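Local coordinates for protein transcriptional regulator, putative (Vibrio cholerae O1 biovar eltor str. N16961, PDB 3BJN) that probably regulates transcription as an IclR-family DNA-binding repressor of allantoin and glyoxylate utilization operons, this chain being its C-terminal, non-DNA-binding domain, at residues T7-L12 / Y32-G37; P63-A68 / D96-E101. All coordinates share one frame; numbering follows the deposited sequence. Where two conformers were deposited one is given.

Contact 1. Residues T7-L12 / Y32-G37; sequences TSQHNL and YMVPVG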
loop_
_atom_site.group_PDB
_atom_site.type_symbol
_atom_site.label_atom_id
_atom_site.label_comp_id
_atom_site.label_asym_id
_atom_site.label_seq_id
_atom_site.Cartn_x
_atom_site.Cartn_y
_atom_site.Cartn_z
ATOM N N THR A 7 -21.267 3.267 0.005
ATOM C CA THR A 7 -21.756 4.132 -1.084
ATOM C C THR A 7 -20.671 4.995 -1.747
ATOM O O THR A 7 -20.943 5.705 -2.728
ATOM C CB THR A 7 -22.950 5.051 -0.637
ATOM O OG1 THR A 7 -22.492 6.080 0.259
ATOM C CG2 THR A 7 -24.063 4.232 0.022
ATOM N N SER A 8 -19.448 4.946 -1.213
ATOM C CA SER A 8 -18.364 5.802 -1.704
ATOM C C SER A 8 -17.232 5.024 -2.366
ATOM O O SER A 8 -16.484 5.568 -3.201
ATOM C CB SER A 8 -17.795 6.638 -0.564
ATOM O OG SER A 8 -17.381 5.824 0.511
ATOM N N GLN A 9 -17.089 3.769 -1.946
ATOM C CA GLN A 9 -16.182 2.823 -2.586
ATOM C C GLN A 9 -16.976 1.912 -3.513
ATOM O O GLN A 9 -17.578 0.912 -3.070
ATOM C CB GLN A 9 -15.419 2.005 -1.546
ATOM C CG GLN A 9 -14.233 1.242 -2.152
ATOM C CD GLN A 9 -13.183 2.189 -2.716
ATOM O OE1 GLN A 9 -12.768 3.124 -2.039
ATOM N NE2 GLN A 9 -12.766 1.962 -3.961
ATOM N N HIS A 10 -16.973 2.260 -4.803
ATOM C CA HIS A 10 -17.799 1.573 -5.810
ATOM C C HIS A 10 -17.636 0.057 -5.813
ATOM O O HIS A 10 -18.624 -0.674 -5.942
ATOM C CB HIS A 10 -17.554 2.153 -7.225
ATOM N N ASN A 11 -16.400 -0.417 -5.632
ATOM C CA ASN A 11 -16.129 -1.831 -5.803
ATOM C C ASN A 11 -15.705 -2.546 -4.524
ATOM O O ASN A 11 -14.901 -3.481 -4.583
ATOM C CB ASN A 11 -15.048 -2.024 -6.868
ATOM C CG ASN A 11 -13.690 -1.493 -6.422
ATOM O OD1 ASN A 11 -13.577 -0.627 -5.520
ATOM N ND2 ASN A 11 -12.642 -2.020 -7.036
ATOM N N LEU A 12 -16.252 -2.123 -3.387
ATOM C CA LEU A 12 -15.916 -2.751 -2.098
ATOM C C LEU A 12 -16.165 -4.264 -2.052
ATOM O O LEU A 12 -15.360 -4.998 -1.471
ATOM C CB LEU A 12 -16.658 -2.060 -0.953
ATOM C CG LEU A 12 -16.245 -2.338 0.489
ATOM C CD1 LEU A 12 -14.770 -1.957 0.770
ATOM C CD2 LEU A 12 -17.192 -1.568 1.408
ATOM N N TYR A 32 -6.707 -2.582 1.666
ATOM C CA TYR A 32 -6.884 -1.723 0.503
ATOM C C TYR A 32 -6.870 -0.294 0.994
ATOM O O TYR A 32 -7.669 0.086 1.867
ATOM C CB TYR A 32 -8.232 -2.016 -0.130
ATOM C CG TYR A 32 -8.555 -1.175 -1.327
ATOM C CD1 TYR A 32 -7.764 -1.228 -2.464
ATOM C CD2 TYR A 32 -9.657 -0.332 -1.312
ATOM C CE1 TYR A 32 -8.095 -0.447 -3.596
ATOM C CE2 TYR A 32 -9.991 0.441 -2.419
ATOM C CZ TYR A 32 -9.193 0.390 -3.536
ATOM O OH TYR A 32 -9.548 1.146 -4.636
HETATM N N MSE A 33 -5.938 0.442 0.430
HETATM C CA MSE A 33 -5.669 1.838 0.800
HETATM C C MSE A 33 -6.033 2.759 -0.345
HETATM O O MSE A 33 -5.872 2.389 -1.513
HETATM C CB MSE A 33 -4.171 1.998 1.075
HETATM C CG MSE A 33 -3.519 0.798 1.787
HETATM SE SE MSE A 33 -4.035 0.989 3.674
HETATM C CE MSE A 33 -2.829 2.413 3.886
ATOM N N VAL A 34 -6.487 3.972 -0.032
ATOM C CA VAL A 34 -6.713 4.953 -1.098
ATOM C C VAL A 34 -6.121 6.279 -0.688
ATOM O O VAL A 34 -6.045 6.605 0.507
ATOM C CB VAL A 34 -8.189 5.143 -1.521
ATOM C CG1 VAL A 34 -8.769 3.839 -2.070
ATOM C CG2 VAL A 34 -9.016 5.730 -0.386
ATOM N N PRO A 35 -5.638 7.040 -1.682
ATOM C CA PRO A 35 -5.055 8.342 -1.346
ATOM C C PRO A 35 -6.145 9.384 -1.141
ATOM O O PRO A 35 -7.088 9.447 -1.942
ATOM C CB PRO A 35 -4.183 8.649 -2.564
ATOM C CG PRO A 35 -4.807 7.907 -3.720
ATOM C CD PRO A 35 -5.562 6.730 -3.137
ATOM N N VAL A 36 -6.041 10.165 -0.066
ATOM C CA VAL A 36 -7.020 11.219 0.203
ATOM C C VAL A 36 -6.209 12.410 0.679
ATOM O O VAL A 36 -5.737 12.450 1.826
ATOM C CB VAL A 36 -8.038 10.803 1.300
ATOM C CG1 VAL A 36 -9.078 11.904 1.514
ATOM C CG2 VAL A 36 -8.725 9.465 0.910
ATOM N N GLY A 37 -6.025 13.355 -0.227
ATOM C CA GLY A 37 -5.274 14.563 0.109
ATOM C C GLY A 37 -3.848 14.211 0.475
ATOM O O GLY A 37 -3.088 13.636 -0.353
HETATM O O HOH W 1 -10.853 -0.480 -6.538
#

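Contact 2. Residues P63-A68 / D96-E101; sequences PLLRGA and DKWQSE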
loop_
_atom_site.group_PDB
_atom_site.type_symbol
_atom_site.label_atom_id
_atom_site.label_comp_id
_atom_site.label_asym_id
_atom_site.label_seq_id
_atom_site.Cartn_x
_atom_site.Cartn_y
_atom_site.Cartn_z
ATOM N N PRO A 63 -0.136 9.632 7.261
ATOM C CA PRO A 63 0.438 10.509 6.237
ATOM C C PRO A 63 0.958 9.733 5.022
ATOM O O PRO A 63 1.527 8.637 5.159
ATOM C CB PRO A 63 1.608 11.191 6.979
ATOM C CG PRO A 63 1.248 11.089 8.428
ATOM C CD PRO A 63 0.533 9.782 8.567
ATOM N N LEU A 64 0.762 10.311 3.841
ATOM C CA LEU A 64 1.201 9.737 2.584
ATOM C C LEU A 64 2.663 10.103 2.390
ATOM O O LEU A 64 3.011 11.110 1.734
ATOM C CB LEU A 64 0.304 10.289 1.466
ATOM C CG LEU A 64 -0.102 9.498 0.234
ATOM C CD1 LEU A 64 -0.350 8.079 0.476
ATOM C CD2 LEU A 64 -1.301 10.213 -0.474
ATOM N N LEU A 65 3.538 9.293 3.003
ATOM C CA LEU A 65 4.956 9.652 3.086
ATOM C C LEU A 65 5.831 8.435 3.325
ATOM O O LEU A 65 6.772 8.207 2.562
ATOM C CB LEU A 65 5.192 10.691 4.192
ATOM C CG LEU A 65 6.629 11.114 4.564
ATOM C CD1 LEU A 65 7.205 11.880 3.380
ATOM C CD2 LEU A 65 6.652 11.971 5.813
ATOM N N ARG A 66 5.535 7.682 4.384
ATOM C CA ARG A 66 6.316 6.505 4.754
ATOM C C ARG A 66 5.592 5.211 4.382
ATOM O O ARG A 66 4.363 5.169 4.337
ATOM C CB ARG A 66 6.614 6.498 6.253
ATOM C CG ARG A 66 7.352 7.742 6.780
ATOM C CD ARG A 66 8.641 8.010 6.033
ATOM N NE ARG A 66 9.307 9.219 6.529
ATOM C CZ ARG A 66 10.244 9.904 5.865
ATOM N NH1 ARG A 66 10.648 9.516 4.658
ATOM N NH2 ARG A 66 10.771 10.989 6.414
ATOM N N GLY A 67 6.379 4.165 4.134
ATOM C CA GLY A 67 5.823 2.823 3.938
ATOM C C GLY A 67 5.543 2.505 2.482
ATOM O O GLY A 67 5.316 3.403 1.668
ATOM N N ALA A 68 5.516 1.206 2.182
ATOM C CA ALA A 68 5.284 0.724 0.815
ATOM C C ALA A 68 4.002 1.258 0.181
ATOM O O ALA A 68 4.024 1.605 -0.981
ATOM C CB ALA A 68 5.290 -0.800 0.796
ATOM N N ASP A 96 17.420 12.649 -5.764
ATOM C CA ASP A 96 17.605 11.290 -6.247
ATOM C C ASP A 96 17.010 10.237 -5.332
ATOM O O ASP A 96 16.503 9.230 -5.819
ATOM C CB ASP A 96 19.088 10.994 -6.478
ATOM C CG ASP A 96 19.620 11.616 -7.757
ATOM O OD1 ASP A 96 19.159 12.717 -8.143
ATOM O OD2 ASP A 96 20.527 11.008 -8.374
ATOM N N LYS A 97 17.061 10.440 -4.017
ATOM C CA LYS A 97 16.529 9.419 -3.099
ATOM C C LYS A 97 15.019 9.179 -3.268
ATOM O O LYS A 97 14.526 8.063 -3.028
ATOM C CB LYS A 97 16.899 9.699 -1.638
ATOM C CG LYS A 97 16.177 10.846 -0.973
ATOM C CD LYS A 97 16.831 11.129 0.363
ATOM C CE LYS A 97 15.998 12.078 1.198
ATOM N NZ LYS A 97 16.673 12.331 2.512
ATOM N N TRP A 98 14.300 10.219 -3.693
ATOM C CA TRP A 98 12.899 10.075 -4.078
ATOM C C TRP A 98 12.744 9.585 -5.523
ATOM O O TRP A 98 12.050 8.599 -5.783
ATOM C CB TRP A 98 12.129 11.394 -3.838
ATOM C CG TRP A 98 11.809 11.598 -2.391
ATOM C CD1 TRP A 98 12.362 12.520 -1.546
ATOM C CD2 TRP A 98 10.910 10.809 -1.598
ATOM N NE1 TRP A 98 11.837 12.370 -0.282
ATOM C CE2 TRP A 98 10.953 11.323 -0.282
ATOM C CE3 TRP A 98 10.065 9.733 -1.875
ATOM C CZ2 TRP A 98 10.164 10.808 0.752
ATOM C CZ3 TRP A 98 9.283 9.217 -0.847
ATOM C CH2 TRP A 98 9.338 9.755 0.450
ATOM N N GLN A 99 13.399 10.261 -6.465
ATOM C CA GLN A 99 13.230 9.941 -7.876
ATOM C C GLN A 99 13.686 8.519 -8.205
ATOM O O GLN A 99 12.993 7.801 -8.931
ATOM C CB GLN A 99 13.915 10.981 -8.771
ATOM C CG GLN A 99 13.154 12.333 -8.792
ATOM C CD GLN A 99 11.667 12.137 -9.071
ATOM O OE1 GLN A 99 11.295 11.365 -9.956
ATOM N NE2 GLN A 99 10.813 12.801 -8.297
ATOM N N SER A 100 14.811 8.099 -7.626
ATOM C CA SER A 100 15.297 6.728 -7.818
ATOM C C SER A 100 14.319 5.688 -7.261
ATOM O O SER A 100 14.145 4.632 -7.878
ATOM C CB SER A 100 16.700 6.520 -7.229
ATOM O OG SER A 100 16.666 6.633 -5.814
ATOM N N GLU A 101 13.685 5.987 -6.118
ATOM C CA GLU A 101 12.718 5.061 -5.518
ATOM C C GLU A 101 11.504 4.936 -6.428
ATOM O O GLU A 101 11.043 3.824 -6.681
ATOM C CB GLU A 101 12.303 5.482 -4.086
ATOM C CG GLU A 101 11.253 4.561 -3.375
ATOM C CD GLU A 101 11.695 3.091 -3.094
ATOM O OE1 GLU A 101 12.910 2.772 -3.121
ATOM O OE2 GLU A 101 10.806 2.232 -2.830
#

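Contact 1. Residues T7-L12 / Y32-G37
Gln9 lays its carboxamide against the edge of the Tyr32 ring, near the hydroxyl. Its CD sits 3.7 Å from Tyr32 CE2, in the ring plane, and its NE2 lies 3.4 Å from Tyr32 OH; the amide stands almost upright to the ring, with 84° between the planes. Gln9 CG lies trans to the main-chain nitrogen (chi1 -167°) and the chain then bends at chi2, which turns the amide toward the strand. Gln9 OE1, at the other corner of the amide, rests 4.1 Å from Val34 CG1, a methyl. The rotation of the amide is fixed from its own loop: Gln9 NE2 donates to Asn11 OD1 at 3.1 Å, nearly straight at 170° and within the amide plane of Gln9. A water 2.8 Å from Tyr32 OH also lies beside the Asn11 carboxamide, at a doubtfully short distance from ND2. Gln9 opens a type I turn that ends at Leu12, where helix 12-26 begins. Strand 29-36, which carries Tyr32 and Val34, lies between strands 39-45 and 133-143 of the antiparallel sheet; Gln9 and Val34 both touch Val43 of the former, and Tyr32 packs on Ile138 of the latter.

Contact 2. Residues P63-A68 / D96-E101
Two torsions bring Leu65 to the indole of Trp98: the leucine places CG trans to its main-chain nitrogen (chi1 174°), while the tryptophan ring swings away from its own carbonyl carbon (chi1 -77°) and leaves helix 96-108 toward the loop. Leu65 CD1 then lies 4.1 Å from Trp98 CZ2, an apolar contact in which the two side chains cross at about a right angle. The backbone of the same leucine meets the ring as well. Leu65 O lies at the ring's edge, in the indole plane, 3.7 Å from Trp98 CH2; this carbonyl is buried by the contact and has no hydrogen-bonding partner in the model, and the C-H edge of the ring faces it instead. Arg66 starts away from the helix, but its chain bends so that Arg66 NH1 returns to 4.1 Å from Trp98 CZ2. Its guanidinium lies 12° from parallel to the indole yet approaches obliquely, and Leu65 CG stands 3.8 Å above the plane of the Arg66 guanidinium, offset toward its rim. Glu91 serves both sides: its OE1 accepts from Trp98 NE1, anchoring the polar edge of the indole, and its OE2 forms a long, weak ion pair with Arg66 NH2. Leu86 of helix 79-88 touches both Leu65 and Trp98, making this a loop-to-helix packing contact beside the sheet of the IclR C-terminal domain, which belongs to the GAF-like clan.

From the N terminus, the chain runs through the loop 7-12 into helix 12-26 and returns along strand 29-36, where contact 1 closes the excursion. Strand 39-45 follows, then strand 61-63, at one edge of the sheet, which leads into contact 2; helices 67-76 and 79-88 are passed before helix 96-108 completes it. The two contacts therefore stand in series, neither nested nor crossed, with centres about 22 Å apart. They meet at Leu64, whose CD2 packs 3.9 Å from Pro35 CB and equally far from Gly37 O. Contact 1 ties the N-terminal loop to the sheet; contact 2 joins the segment leaving the edge strand to the helical excursion between strands 61-63 and 111-114.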